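Local coordinates for protein aspartate aminotransferase (Leishmania major, PDB 4H51) that probably catalyses the pyridoxal phosphate-dependent transfer of an amino group between L-aspartate and 2-oxoglutarate, working as a homodimer, at residues B[65-70]-B[267-272]; B[72-77]-B[306-311]; B[173-178]-B[209-214]; B[231-236]-B[242-247]. All coordinates share one frame; numbering follows the deposited sequence. Where two conformers were deposited one is given.

Contact 1. Residues B[65-70]-B[267-272]; sequences RVVRKA and MGLYSE
The flat group that Val67 meets is the peptide of Met267, touched at its oxygen: Val67 CG2 comes to 3.5 Å from Met267 O. The ring of Tyr270, further along, turns to the dimer interface, where it stacks edge-to-face with Tyr83 of the second subunit. This is the pyridoxal phosphate-binding fold of class I aminotransferases, just past Lys265, which carries the cofactor; helix 65-76 lies against the loop that leads on to strand 274-280.

Val67 does all the touching from the helix side. With CG1 trans to the main-chain nitrogen (chi1 169°), its two methyls are turned as a fork onto Leu269 CD2, at 4.0 Å from Val67 CG1 and 4.1 Å from Val67 CG2. Leu269 gets there by its end, since its CB does not point at the helix. The Met267 side chain stays 4.9 Å or more from segment 65-70 and runs on to Ile316 and Leu317 of helix 307-318 and to Trp326 of helix 320-350.

The contact is small and buried, and its far end belongs to the dimer: Glu272 OE1 takes the backbone N-H of His308 of the second subunit. The other carboxylate oxygen is held within the loop, where Ser271 OG donates to Glu272 OE2 at 2.9 Å from above the carboxylate plane, 36° out of it.

Contact 2. Residues B[72-77]-B[306-311]; sequences QLLLDM and PAHGAR
Arg311 N donates to Ala307 O at 2.8 Å, a helical bond that sets up the turn on which Arg311 and His308 both meet Leu74. The motif is a helix-helix contact at the dimer interface of the class I aminotransferase fold: the end of helix 65-76 packs against the start of helix 307-318.

Leu74 is the one side chain that the first helix sends across. Its two methyls straddle Arg311 CB, with Leu74 CD1 at 3.8 Å and Leu74 CD2 at 3.9 Å, and the two side chains cross at about a right angle. Only the root of the arginine is used. From CG to NE the chain runs extended and away from Leu74, past Leu79 and Leu84, to put the guanidinium in a cation-pi contact with Tyr89. Leu312 and Leu315, further along helix 307-318, continue the apolar surface that receives Leu74.

Away from Leu74, Gln72 NE2 donates to Asp76 OD1 at 2.9 Å, one turn on. Asp76 OD1 lies in the plane of the Gln72 amide, whereas Gln72 NE2 comes to it from above the carboxylate plane, 36° out.

The His308 ring has two further partners: NE2 bonds to Glu71 OE2, and the ring stacks on His308 of the second subunit, consistent with a dimer axis close by. A chi1 of -169° swings the imidazole toward helix 65-76, where Leu74 CD1 approaches His308 CE1 obliquely at 4.1 Å.

Contact 3. Residues B[173-178]-B[209-214]; sequences VSLNFE and QEQWNE
Phe177 and Gln211 make the tight part of this contact. The methylene Gln211 CG sits squarely over one ring face, 3.7 Å from the Phe177 centroid and only 3° off the normal, a textbook CH-pi contact. It joins the first turns of helices 177-186 and 209-221, which belong to the large cofactor-binding domain with its mixed sheet.

Gln211 CB lies near Phe177 CE1 at 3.7 Å, while the amide, tilted 32° from the ring, carries Gln211 NE2 back over Phe177 CG, also at 3.7 Å. Extended beyond CG, the glutamine slides past the phenylalanine in the opposite direction. The first torsion of Phe177, near trans at -169°, is what aims the ring at helix 209-221. Gln211 OE1 is engaged by Ser208 N, just ahead of that helix, which fixes the rotation of the amide.

Outward, the fit becomes looser. Glu214 reaches the ring edge, Glu214 OE1 being 3.7 Å from Phe177 CE2, with its carboxylate nearly perpendicular to the ring; its charge is met by Lys181, which also pairs with Glu178. Beside Leu175, the joint is wet: a single water donates to Leu175 O at 2.9 Å and accepts from Gln211 NE2 at 3.1 Å, bridging the strand end to the helix.

Contact 4. Residues B[231-236]-B[242-247]; sequences AYQGYA and TDAYAA
Tyr232 begins the turn that carries Gln233 and Gly234 up to Asp243: Tyr232 O takes the N-H of Tyr235 at 2.7 Å, closing a beta turn close to type II, with Gly234 at its third position. The Tyr232 ring leads away from helix 240-243.

Gln233 next extends its side chain past Asp243, the two sliding by each other in opposite directions. Gln233 CG lies 4.1 Å from Asp243 CB, and at the far end Gln233 NE2 rests 3.6 Å from Ala244 CB. That buried amide nitrogen is gripped twice, by Leu240 O and Ile99 O.

Gly234 turns the chain at a positive phi (114°) and brings its N-H toward Asp243 OD2. The bond is weak, bent to 123°, and doubtful because OD2 is modelled too close to the glycine. Tyr235 then points away from the helix. Ala236 turns back, and its CB packs 3.3 Å from Asp243 OD1, the oxygen that is hydrogen-bonded to Ser237 OG.

The whole is a turn after strand 225-230 that packs on Asp243 at the end of helix 240-243, and it borders the pyridoxal phosphate site: the Tyr232 hydroxyl binds O3 of the cofactor, and that of Tyr235 the main-chain O of Lys265, which carries it. A tyrosine on O3 is a familiar feature of the aspartate aminotransferase active site.

From the N terminus, helix 65-76 opens contact 1 and then contact 2, which will tie it to the loop before strand 274-280 and to helix 307-318, beside the second subunit. Contact 3 closes first, when helix 209-221 returns to the region after strand 174-175; contact 4 follows as a short return, from the loop after strand 225-230 to helices 240-243 and 245-252. The two are in series, and they touch through Trp212 and Ala246. Past the cofactor lysine, 267-272 closes contact 1, and 306-311 then closes contact 2, so these long loops cross while both enclose contacts 3 and 4. Contacts 1 and 2 abut at Glu272 and Gly309; contact 3 lies about 34 Å from contact 1, centre to centre.

Contact 1. Residues B[65-70]-B[267-272]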
loop_
_atom_site.group_PDB
_atom_site.type_symbol
_atom_site.label_atom_id
_atom_site.label_comp_id
_atom_site.label_asym_id
_atom_site.label_seq_id
_atom_site.Cartn_x
_atom_site.Cartn_y
_atom_site.Cartn_z
ATOM N N ARG B 65 16.231 18.311 -6.552
ATOM C CA ARG B 65 16.608 19.396 -5.642
ATOM C C ARG B 65 15.395 19.868 -4.846
ATOM O O ARG B 65 15.489 20.041 -3.646
ATOM C CB ARG B 65 17.306 20.539 -6.423
ATOM N N VAL B 66 14.231 20.009 -5.489
ATOM C CA VAL B 66 13.028 20.441 -4.773
ATOM C C VAL B 66 12.595 19.435 -3.679
ATOM O O VAL B 66 12.035 19.827 -2.646
ATOM C CB VAL B 66 11.838 20.758 -5.715
ATOM C CG1 VAL B 66 12.153 21.937 -6.581
ATOM C CG2 VAL B 66 11.445 19.561 -6.578
ATOM N N VAL B 67 12.852 18.143 -3.897
ATOM C CA VAL B 67 12.479 17.132 -2.926
ATOM C C VAL B 67 13.407 17.227 -1.734
ATOM O O VAL B 67 12.951 17.133 -0.588
ATOM C CB VAL B 67 12.498 15.706 -3.516
ATOM C CG1 VAL B 67 12.365 14.645 -2.451
ATOM C CG2 VAL B 67 11.394 15.561 -4.555
ATOM N N ARG B 68 14.700 17.428 -2.000
ATOM C CA ARG B 68 15.650 17.627 -0.904
ATOM C C ARG B 68 15.261 18.810 -0.065
ATOM O O ARG B 68 15.286 18.698 1.142
ATOM C CB ARG B 68 17.081 17.856 -1.400
ATOM C CG ARG B 68 17.709 16.656 -2.023
ATOM C CD ARG B 68 17.802 15.516 -1.055
ATOM N NE ARG B 68 18.829 14.561 -1.473
ATOM C CZ ARG B 68 18.777 13.245 -1.256
ATOM N NH1 ARG B 68 17.734 12.677 -0.632
ATOM N NH2 ARG B 68 19.778 12.486 -1.655
ATOM N N LYS B 69 14.834 19.905 -0.688
ATOM C CA LYS B 69 14.355 21.080 0.037
ATOM C C LYS B 69 13.109 20.773 0.853
ATOM O O LYS B 69 12.961 21.246 1.971
ATOM C CB LYS B 69 13.961 22.231 -0.882
ATOM C CG LYS B 69 15.089 22.971 -1.561
ATOM C CD LYS B 69 14.597 24.352 -1.981
ATOM C CE LYS B 69 15.657 25.101 -2.750
ATOM N NZ LYS B 69 15.071 26.356 -3.277
ATOM N N ALA B 70 12.193 20.028 0.256
ATOM C CA ALA B 70 10.961 19.625 0.933
ATOM C C ALA B 70 11.220 18.694 2.130
ATOM O O ALA B 70 10.477 18.756 3.140
ATOM C CB ALA B 70 9.992 18.977 -0.074
ATOM N N MET B 267 8.152 13.407 -9.909
ATOM C CA MET B 267 8.796 13.933 -8.716
ATOM C C MET B 267 9.934 13.070 -8.207
ATOM O O MET B 267 10.606 13.418 -7.208
ATOM C CB MET B 267 7.807 14.086 -7.576
ATOM C CG MET B 267 6.874 15.216 -7.689
ATOM S SD MET B 267 6.086 15.716 -6.125
ATOM C CE MET B 267 5.071 17.054 -6.758
ATOM N N GLY B 268 10.157 11.933 -8.855
ATOM C CA GLY B 268 11.213 11.049 -8.450
ATOM C C GLY B 268 10.899 10.324 -7.151
ATOM O O GLY B 268 11.808 9.849 -6.536
ATOM N N LEU B 269 9.624 10.237 -6.735
ATOM C CA LEU B 269 9.296 9.675 -5.427
ATOM C C LEU B 269 9.007 8.172 -5.503
ATOM O O LEU B 269 8.148 7.664 -4.803
ATOM C CB LEU B 269 8.115 10.419 -4.784
ATOM C CG LEU B 269 8.342 11.903 -4.495
ATOM C CD1 LEU B 269 7.108 12.577 -3.917
ATOM C CD2 LEU B 269 9.506 12.048 -3.530
ATOM N N TYR B 270 9.735 7.483 -6.365
ATOM C CA TYR B 270 9.571 6.034 -6.544
ATOM C C TYR B 270 9.329 5.316 -5.248
ATOM O O TYR B 270 8.313 4.641 -5.124
ATOM C CB TYR B 270 10.760 5.371 -7.273
ATOM C CG TYR B 270 11.128 6.059 -8.576
ATOM C CD1 TYR B 270 10.571 5.656 -9.795
ATOM C CD2 TYR B 270 12.055 7.059 -8.596
ATOM C CE1 TYR B 270 10.937 6.277 -11.005
ATOM C CE2 TYR B 270 12.394 7.708 -9.780
ATOM C CZ TYR B 270 11.837 7.319 -10.970
ATOM O OH TYR B 270 12.205 8.089 -12.085
ATOM N N SER B 271 10.241 5.439 -4.302
ATOM C CA SER B 271 10.191 4.634 -3.091
ATOM C C SER B 271 9.120 5.047 -2.097
ATOM O O SER B 271 8.894 4.333 -1.146
ATOM C CB SER B 271 11.539 4.637 -2.371
ATOM O OG SER B 271 11.816 5.957 -1.960
ATOM N N GLU B 272 8.487 6.192 -2.263
ATOM C CA GLU B 272 7.515 6.656 -1.266
ATOM C C GLU B 272 6.037 6.428 -1.650
ATOM O O GLU B 272 5.132 6.611 -0.816
ATOM C CB GLU B 272 7.760 8.118 -0.940
ATOM C CG GLU B 272 9.172 8.386 -0.389
ATOM C CD GLU B 272 9.630 7.379 0.669
ATOM O OE1 GLU B 272 8.877 7.034 1.647
ATOM O OE2 GLU B 272 10.768 6.882 0.529
#

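Contact 2. Residues B[72-77]-B[306-311]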
loop_
_atom_site.group_PDB
_atom_site.type_symbol
_atom_site.label_atom_id
_atom_site.label_comp_id
_atom_site.label_asym_id
_atom_site.label_seq_id
_atom_site.Cartn_x
_atom_site.Cartn_y
_atom_site.Cartn_z
ATOM N N GLN B 72 13.703 18.880 4.206
ATOM C CA GLN B 72 14.101 19.748 5.326
ATOM C C GLN B 72 12.945 20.548 5.896
ATOM O O GLN B 72 12.834 20.740 7.121
ATOM C CB GLN B 72 15.217 20.704 4.897
ATOM C CG GLN B 72 15.881 21.415 6.067
ATOM C CD GLN B 72 16.491 20.486 7.122
ATOM O OE1 GLN B 72 17.388 19.689 6.842
ATOM N NE2 GLN B 72 16.022 20.625 8.361
ATOM N N LEU B 73 12.090 21.046 5.012
ATOM C CA LEU B 73 10.953 21.838 5.454
ATOM C C LEU B 73 9.995 20.982 6.275
ATOM O O LEU B 73 9.487 21.430 7.295
ATOM C CB LEU B 73 10.270 22.523 4.255
ATOM C CG LEU B 73 11.245 23.519 3.578
ATOM C CD1 LEU B 73 10.577 24.057 2.322
ATOM C CD2 LEU B 73 11.730 24.633 4.544
ATOM N N LEU B 74 9.794 19.724 5.881
ATOM C CA LEU B 74 8.953 18.801 6.673
ATOM C C LEU B 74 9.555 18.481 8.031
ATOM O O LEU B 74 8.844 18.411 9.051
ATOM C CB LEU B 74 8.722 17.462 5.934
ATOM C CG LEU B 74 7.620 17.364 4.914
ATOM C CD1 LEU B 74 7.612 15.922 4.379
ATOM C CD2 LEU B 74 6.297 17.710 5.587
ATOM N N LEU B 75 10.859 18.241 8.055
ATOM C CA LEU B 75 11.528 17.959 9.304
ATOM C C LEU B 75 11.388 19.163 10.261
ATOM O O LEU B 75 11.071 18.996 11.449
ATOM C CB LEU B 75 12.986 17.623 9.034
ATOM C CG LEU B 75 13.716 16.887 10.140
ATOM C CD1 LEU B 75 12.797 15.861 10.710
ATOM C CD2 LEU B 75 14.989 16.211 9.629
ATOM N N ASP B 76 11.532 20.367 9.720
ATOM C CA ASP B 76 11.415 21.559 10.528
ATOM C C ASP B 76 10.012 21.765 11.094
ATOM O O ASP B 76 9.850 22.468 12.102
ATOM C CB ASP B 76 11.783 22.798 9.717
ATOM C CG ASP B 76 13.247 22.852 9.341
ATOM O OD1 ASP B 76 14.069 22.119 9.913
ATOM O OD2 ASP B 76 13.535 23.613 8.393
ATOM N N MET B 77 9.009 21.192 10.448
ATOM C CA MET B 77 7.630 21.278 10.929
ATOM C C MET B 77 7.314 20.384 12.115
ATOM O O MET B 77 6.245 20.509 12.724
ATOM C CB MET B 77 6.649 21.011 9.797
ATOM C CG MET B 77 6.476 22.137 8.799
ATOM S SD MET B 77 5.496 21.606 7.399
ATOM C CE MET B 77 3.830 21.661 8.081
ATOM N N PRO B 306 0.576 5.561 3.237
ATOM C CA PRO B 306 1.780 6.160 3.811
ATOM C C PRO B 306 1.833 7.684 3.575
ATOM O O PRO B 306 1.536 8.157 2.480
ATOM C CB PRO B 306 2.944 5.434 3.116
ATOM C CG PRO B 306 2.359 4.980 1.806
ATOM C CD PRO B 306 0.876 4.738 2.046
ATOM N N ALA B 307 2.242 8.403 4.602
ATOM C CA ALA B 307 2.124 9.864 4.578
ATOM C C ALA B 307 3.325 10.582 3.997
ATOM O O ALA B 307 3.186 11.655 3.433
ATOM C CB ALA B 307 1.790 10.402 5.956
ATOM N N HIS B 308 4.522 10.018 4.133
ATOM C CA HIS B 308 5.719 10.802 3.809
ATOM C C HIS B 308 5.729 11.294 2.369
ATOM O O HIS B 308 5.969 12.490 2.131
ATOM C CB HIS B 308 6.962 10.005 4.127
ATOM C CG HIS B 308 8.227 10.808 4.075
ATOM N ND1 HIS B 308 8.477 11.833 4.943
ATOM C CD2 HIS B 308 9.337 10.708 3.248
ATOM C CE1 HIS B 308 9.667 12.370 4.644
ATOM N NE2 HIS B 308 10.200 11.668 3.620
ATOM N N GLY B 309 5.467 10.428 1.389
ATOM C CA GLY B 309 5.491 10.865 -0.030
ATOM C C GLY B 309 4.432 11.948 -0.321
ATOM O O GLY B 309 4.696 12.944 -0.977
ATOM N N ALA B 310 3.242 11.738 0.230
ATOM C CA ALA B 310 2.113 12.685 0.086
ATOM C C ALA B 310 2.475 14.035 0.699
ATOM O O ALA B 310 2.182 15.055 0.142
ATOM C CB ALA B 310 0.862 12.122 0.743
ATOM N N ARG B 311 3.134 14.009 1.828
ATOM C CA ARG B 311 3.541 15.267 2.478
ATOM C C ARG B 311 4.614 15.978 1.675
ATOM O O ARG B 311 4.539 17.200 1.476
ATOM C CB ARG B 311 3.998 14.994 3.895
ATOM C CG ARG B 311 2.873 14.644 4.871
ATOM C CD ARG B 311 3.398 14.746 6.316
ATOM N NE ARG B 311 2.560 14.001 7.252
ATOM C CZ ARG B 311 1.385 14.416 7.702
ATOM N NH1 ARG B 311 0.922 15.639 7.407
ATOM N NH2 ARG B 311 0.697 13.611 8.502
#

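Contact 3. Residues B[173-178]-B[209-214]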
loop_
_atom_site.group_PDB
_atom_site.type_symbol
_atom_site.label_atom_id
_atom_site.label_comp_id
_atom_site.label_asym_id
_atom_site.label_seq_id
_atom_site.Cartn_x
_atom_site.Cartn_y
_atom_site.Cartn_z
ATOM N N VAL B 173 6.423 1.916 -36.898
ATOM C CA VAL B 173 6.793 2.551 -35.614
ATOM C C VAL B 173 5.828 3.685 -35.272
ATOM O O VAL B 173 6.221 4.823 -34.990
ATOM C CB VAL B 173 8.246 3.061 -35.637
ATOM C CG1 VAL B 173 9.178 1.887 -35.817
ATOM C CG2 VAL B 173 8.439 4.105 -36.743
ATOM N N SER B 174 4.537 3.393 -35.374
ATOM C CA SER B 174 3.551 4.439 -35.245
ATOM C C SER B 174 2.276 3.791 -34.768
ATOM O O SER B 174 2.175 2.547 -34.736
ATOM C CB SER B 174 3.327 5.191 -36.566
ATOM O OG SER B 174 2.518 4.456 -37.504
ATOM N N LEU B 175 1.290 4.630 -34.462
ATOM C CA LEU B 175 -0.016 4.139 -34.055
ATOM C C LEU B 175 -0.794 3.562 -35.227
ATOM O O LEU B 175 -0.979 4.214 -36.228
ATOM C CB LEU B 175 -0.854 5.266 -33.413
ATOM C CG LEU B 175 -1.022 5.182 -31.926
ATOM C CD1 LEU B 175 0.369 5.116 -31.318
ATOM C CD2 LEU B 175 -1.840 6.375 -31.394
ATOM N N ASN B 176 -1.263 2.344 -35.087
ATOM C CA ASN B 176 -2.294 1.821 -35.971
ATOM C C ASN B 176 -3.636 2.403 -35.549
ATOM O O ASN B 176 -4.436 1.755 -34.849
ATOM C CB ASN B 176 -2.346 0.297 -35.885
ATOM C CG ASN B 176 -3.403 -0.319 -36.805
ATOM O OD1 ASN B 176 -4.135 0.365 -37.521
ATOM N ND2 ASN B 176 -3.464 -1.638 -36.790
ATOM N N PHE B 177 -3.890 3.634 -35.970
ATOM C CA PHE B 177 -5.043 4.346 -35.469
ATOM C C PHE B 177 -6.336 3.795 -36.029
ATOM O O PHE B 177 -7.366 3.741 -35.316
ATOM C CB PHE B 177 -4.953 5.835 -35.725
ATOM C CG PHE B 177 -5.995 6.615 -34.986
ATOM C CD1 PHE B 177 -6.076 6.546 -33.584
ATOM C CD2 PHE B 177 -6.901 7.400 -35.673
ATOM C CE1 PHE B 177 -7.046 7.275 -32.912
ATOM C CE2 PHE B 177 -7.869 8.128 -34.992
ATOM C CZ PHE B 177 -7.936 8.071 -33.623
ATOM N N GLU B 178 -6.305 3.328 -37.279
ATOM C CA GLU B 178 -7.518 2.724 -37.860
ATOM C C GLU B 178 -7.923 1.437 -37.109
ATOM O O GLU B 178 -9.092 1.211 -36.863
ATOM C CB GLU B 178 -7.361 2.484 -39.383
ATOM C CG GLU B 178 -7.230 3.798 -40.187
ATOM C CD GLU B 178 -8.403 4.776 -40.002
ATOM O OE1 GLU B 178 -9.573 4.360 -40.104
ATOM O OE2 GLU B 178 -8.173 5.972 -39.722
ATOM N N GLN B 209 -3.061 15.148 -30.605
ATOM C CA GLN B 209 -4.264 15.804 -30.051
ATOM C C GLN B 209 -5.516 15.512 -30.918
ATOM O O GLN B 209 -6.608 15.308 -30.403
ATOM C CB GLN B 209 -4.021 17.313 -29.929
ATOM C CG GLN B 209 -2.993 17.669 -28.830
ATOM C CD GLN B 209 -2.938 19.176 -28.499
ATOM O OE1 GLN B 209 -3.581 20.000 -29.135
ATOM N NE2 GLN B 209 -2.144 19.521 -27.511
ATOM N N GLU B 210 -5.347 15.479 -32.250
ATOM C CA GLU B 210 -6.441 15.198 -33.159
ATOM C C GLU B 210 -6.953 13.766 -32.953
ATOM O O GLU B 210 -8.163 13.552 -32.869
ATOM C CB GLU B 210 -6.077 15.438 -34.654
ATOM C CG GLU B 210 -5.732 16.901 -35.000
ATOM C CD GLU B 210 -4.286 17.329 -34.662
ATOM O OE1 GLU B 210 -3.469 16.508 -34.152
ATOM O OE2 GLU B 210 -3.942 18.514 -34.955
ATOM N N GLN B 211 -6.054 12.799 -32.855
ATOM C CA GLN B 211 -6.467 11.394 -32.535
ATOM C C GLN B 211 -7.190 11.296 -31.206
ATOM O O GLN B 211 -8.216 10.613 -31.094
ATOM C CB GLN B 211 -5.244 10.465 -32.577
ATOM C CG GLN B 211 -4.774 10.302 -34.020
ATOM C CD GLN B 211 -3.406 9.664 -34.165
ATOM O OE1 GLN B 211 -2.552 9.735 -33.293
ATOM N NE2 GLN B 211 -3.198 9.054 -35.313
ATOM N N TRP B 212 -6.709 12.017 -30.195
ATOM C CA TRP B 212 -7.412 12.027 -28.910
ATOM C C TRP B 212 -8.825 12.505 -29.020
ATOM O O TRP B 212 -9.693 11.963 -28.349
ATOM C CB TRP B 212 -6.732 12.868 -27.859
ATOM C CG TRP B 212 -5.571 12.206 -27.175
ATOM C CD1 TRP B 212 -4.276 12.684 -27.089
ATOM C CD2 TRP B 212 -5.572 10.974 -26.414
ATOM N NE1 TRP B 212 -3.500 11.835 -26.352
ATOM C CE2 TRP B 212 -4.224 10.778 -25.939
ATOM C CE3 TRP B 212 -6.538 10.041 -26.086
ATOM C CZ2 TRP B 212 -3.875 9.691 -25.155
ATOM C CZ3 TRP B 212 -6.168 8.946 -25.324
ATOM C CH2 TRP B 212 -4.888 8.795 -24.846
ATOM N N ASN B 213 -9.069 13.575 -29.791
ATOM C CA ASN B 213 -10.440 14.051 -29.957
ATOM C C ASN B 213 -11.325 12.973 -30.598
ATOM O O ASN B 213 -12.497 12.764 -30.170
ATOM C CB ASN B 213 -10.457 15.352 -30.782
ATOM C CG ASN B 213 -11.792 16.109 -30.684
ATOM O OD1 ASN B 213 -12.310 16.357 -29.594
ATOM N ND2 ASN B 213 -12.315 16.537 -31.825
ATOM N N GLU B 214 -10.794 12.260 -31.591
ATOM C CA GLU B 214 -11.576 11.176 -32.231
ATOM C C GLU B 214 -11.821 10.034 -31.249
ATOM O O GLU B 214 -12.906 9.492 -31.219
ATOM C CB GLU B 214 -10.887 10.616 -33.444
ATOM C CG GLU B 214 -10.883 11.550 -34.641
ATOM C CD GLU B 214 -10.463 10.826 -35.929
ATOM O OE1 GLU B 214 -11.009 9.741 -36.246
ATOM O OE2 GLU B 214 -9.555 11.330 -36.624
HETATM O O HOH W 1 -0.999 7.087 -36.381
#

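Contact 4. Residues B[231-236]-B[242-247]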
loop_
_atom_site.group_PDB
_atom_site.type_symbol
_atom_site.label_atom_id
_atom_site.label_comp_id
_atom_site.label_asym_id
_atom_site.label_seq_id
_atom_site.Cartn_x
_atom_site.Cartn_y
_atom_site.Cartn_z
ATOM N N ALA B 231 1.018 8.039 -15.423
ATOM C CA ALA B 231 2.216 7.829 -14.602
ATOM C C ALA B 231 3.369 8.821 -14.932
ATOM O O ALA B 231 4.322 8.951 -14.159
ATOM C CB ALA B 231 2.704 6.375 -14.771
ATOM N N TYR B 232 3.287 9.526 -16.064
ATOM C CA TYR B 232 4.417 10.355 -16.537
ATOM C C TYR B 232 4.078 11.776 -16.916
ATOM O O TYR B 232 4.753 12.339 -17.798
ATOM C CB TYR B 232 5.093 9.721 -17.749
ATOM C CG TYR B 232 5.587 8.341 -17.551
ATOM C CD1 TYR B 232 6.866 8.084 -17.052
ATOM C CD2 TYR B 232 4.775 7.275 -17.869
ATOM C CE1 TYR B 232 7.310 6.791 -16.865
ATOM C CE2 TYR B 232 5.191 5.997 -17.663
ATOM C CZ TYR B 232 6.445 5.750 -17.174
ATOM O OH TYR B 232 6.803 4.424 -17.020
ATOM N N GLN B 233 3.060 12.366 -16.289
ATOM C CA GLN B 233 2.647 13.727 -16.618
ATOM C C GLN B 233 3.843 14.652 -16.483
ATOM O O GLN B 233 4.491 14.708 -15.422
ATOM C CB GLN B 233 1.507 14.233 -15.753
ATOM C CG GLN B 233 0.854 15.443 -16.344
ATOM C CD GLN B 233 -0.115 16.114 -15.427
ATOM O OE1 GLN B 233 -0.592 15.505 -14.473
ATOM N NE2 GLN B 233 -0.464 17.361 -15.737
ATOM N N GLY B 234 4.179 15.326 -17.574
ATOM C CA GLY B 234 5.465 16.055 -17.646
ATOM C C GLY B 234 6.453 15.487 -18.677
ATOM O O GLY B 234 7.220 16.271 -19.262
ATOM N N TYR B 235 6.480 14.154 -18.922
ATOM C CA TYR B 235 7.575 13.584 -19.698
ATOM C C TYR B 235 7.317 13.577 -21.222
ATOM O O TYR B 235 8.263 13.631 -22.030
ATOM C CB TYR B 235 7.899 12.187 -19.231
ATOM C CG TYR B 235 8.841 12.119 -18.022
ATOM C CD1 TYR B 235 10.219 12.295 -18.180
ATOM C CD2 TYR B 235 8.356 11.904 -16.759
ATOM C CE1 TYR B 235 11.073 12.253 -17.088
ATOM C CE2 TYR B 235 9.193 11.851 -15.672
ATOM C CZ TYR B 235 10.529 12.013 -15.830
ATOM O OH TYR B 235 11.338 11.921 -14.766
ATOM N N ALA B 236 6.059 13.499 -21.632
ATOM C CA ALA B 236 5.748 13.608 -23.078
ATOM C C ALA B 236 6.286 14.898 -23.700
ATOM O O ALA B 236 6.828 14.877 -24.812
ATOM C CB ALA B 236 4.256 13.458 -23.336
ATOM N N THR B 242 0.735 20.843 -21.077
ATOM C CA THR B 242 0.649 20.182 -22.375
ATOM C C THR B 242 0.356 18.706 -22.245
ATOM O O THR B 242 -0.437 18.164 -23.034
ATOM C CB THR B 242 1.926 20.367 -23.223
ATOM O OG1 THR B 242 2.159 21.770 -23.411
ATOM C CG2 THR B 242 1.779 19.699 -24.590
ATOM N N ASP B 243 0.967 18.062 -21.243
ATOM C CA ASP B 243 0.857 16.599 -21.097
ATOM C C ASP B 243 -0.489 16.160 -20.591
ATOM O O ASP B 243 -0.853 15.057 -20.845
ATOM C CB ASP B 243 1.934 16.000 -20.261
ATOM C CG ASP B 243 3.264 15.972 -20.961
ATOM O OD1 ASP B 243 3.365 16.389 -22.136
ATOM O OD2 ASP B 243 4.190 15.515 -20.284
ATOM N N ALA B 244 -1.254 17.069 -20.006
ATOM C CA ALA B 244 -2.612 16.803 -19.493
ATOM C C ALA B 244 -3.718 16.935 -20.526
ATOM O O ALA B 244 -4.906 16.837 -20.196
ATOM C CB ALA B 244 -2.891 17.745 -18.324
ATOM N N TYR B 245 -3.372 17.172 -21.790
ATOM C CA TYR B 245 -4.373 17.454 -22.801
ATOM C C TYR B 245 -5.465 16.391 -22.860
ATOM O O TYR B 245 -6.651 16.696 -22.896
ATOM C CB TYR B 245 -3.711 17.597 -24.189
ATOM C CG TYR B 245 -4.701 17.972 -25.253
ATOM C CD1 TYR B 245 -5.029 19.319 -25.462
ATOM C CD2 TYR B 245 -5.347 17.017 -26.040
ATOM C CE1 TYR B 245 -5.939 19.690 -26.426
ATOM C CE2 TYR B 245 -6.271 17.390 -27.005
ATOM C CZ TYR B 245 -6.583 18.740 -27.174
ATOM O OH TYR B 245 -7.491 19.168 -28.134
ATOM N N ALA B 246 -5.075 15.122 -22.840
ATOM C CA ALA B 246 -6.040 14.068 -23.084
ATOM C C ALA B 246 -7.083 14.017 -21.974
ATOM O O ALA B 246 -8.284 14.045 -22.223
ATOM C CB ALA B 246 -5.338 12.716 -23.296
ATOM N N ALA B 247 -6.634 13.917 -20.725
ATOM C CA ALA B 247 -7.545 13.925 -19.585
ATOM C C ALA B 247 -8.388 15.185 -19.577
ATOM O O ALA B 247 -9.587 15.124 -19.293
ATOM C CB ALA B 247 -6.748 13.832 -18.267
#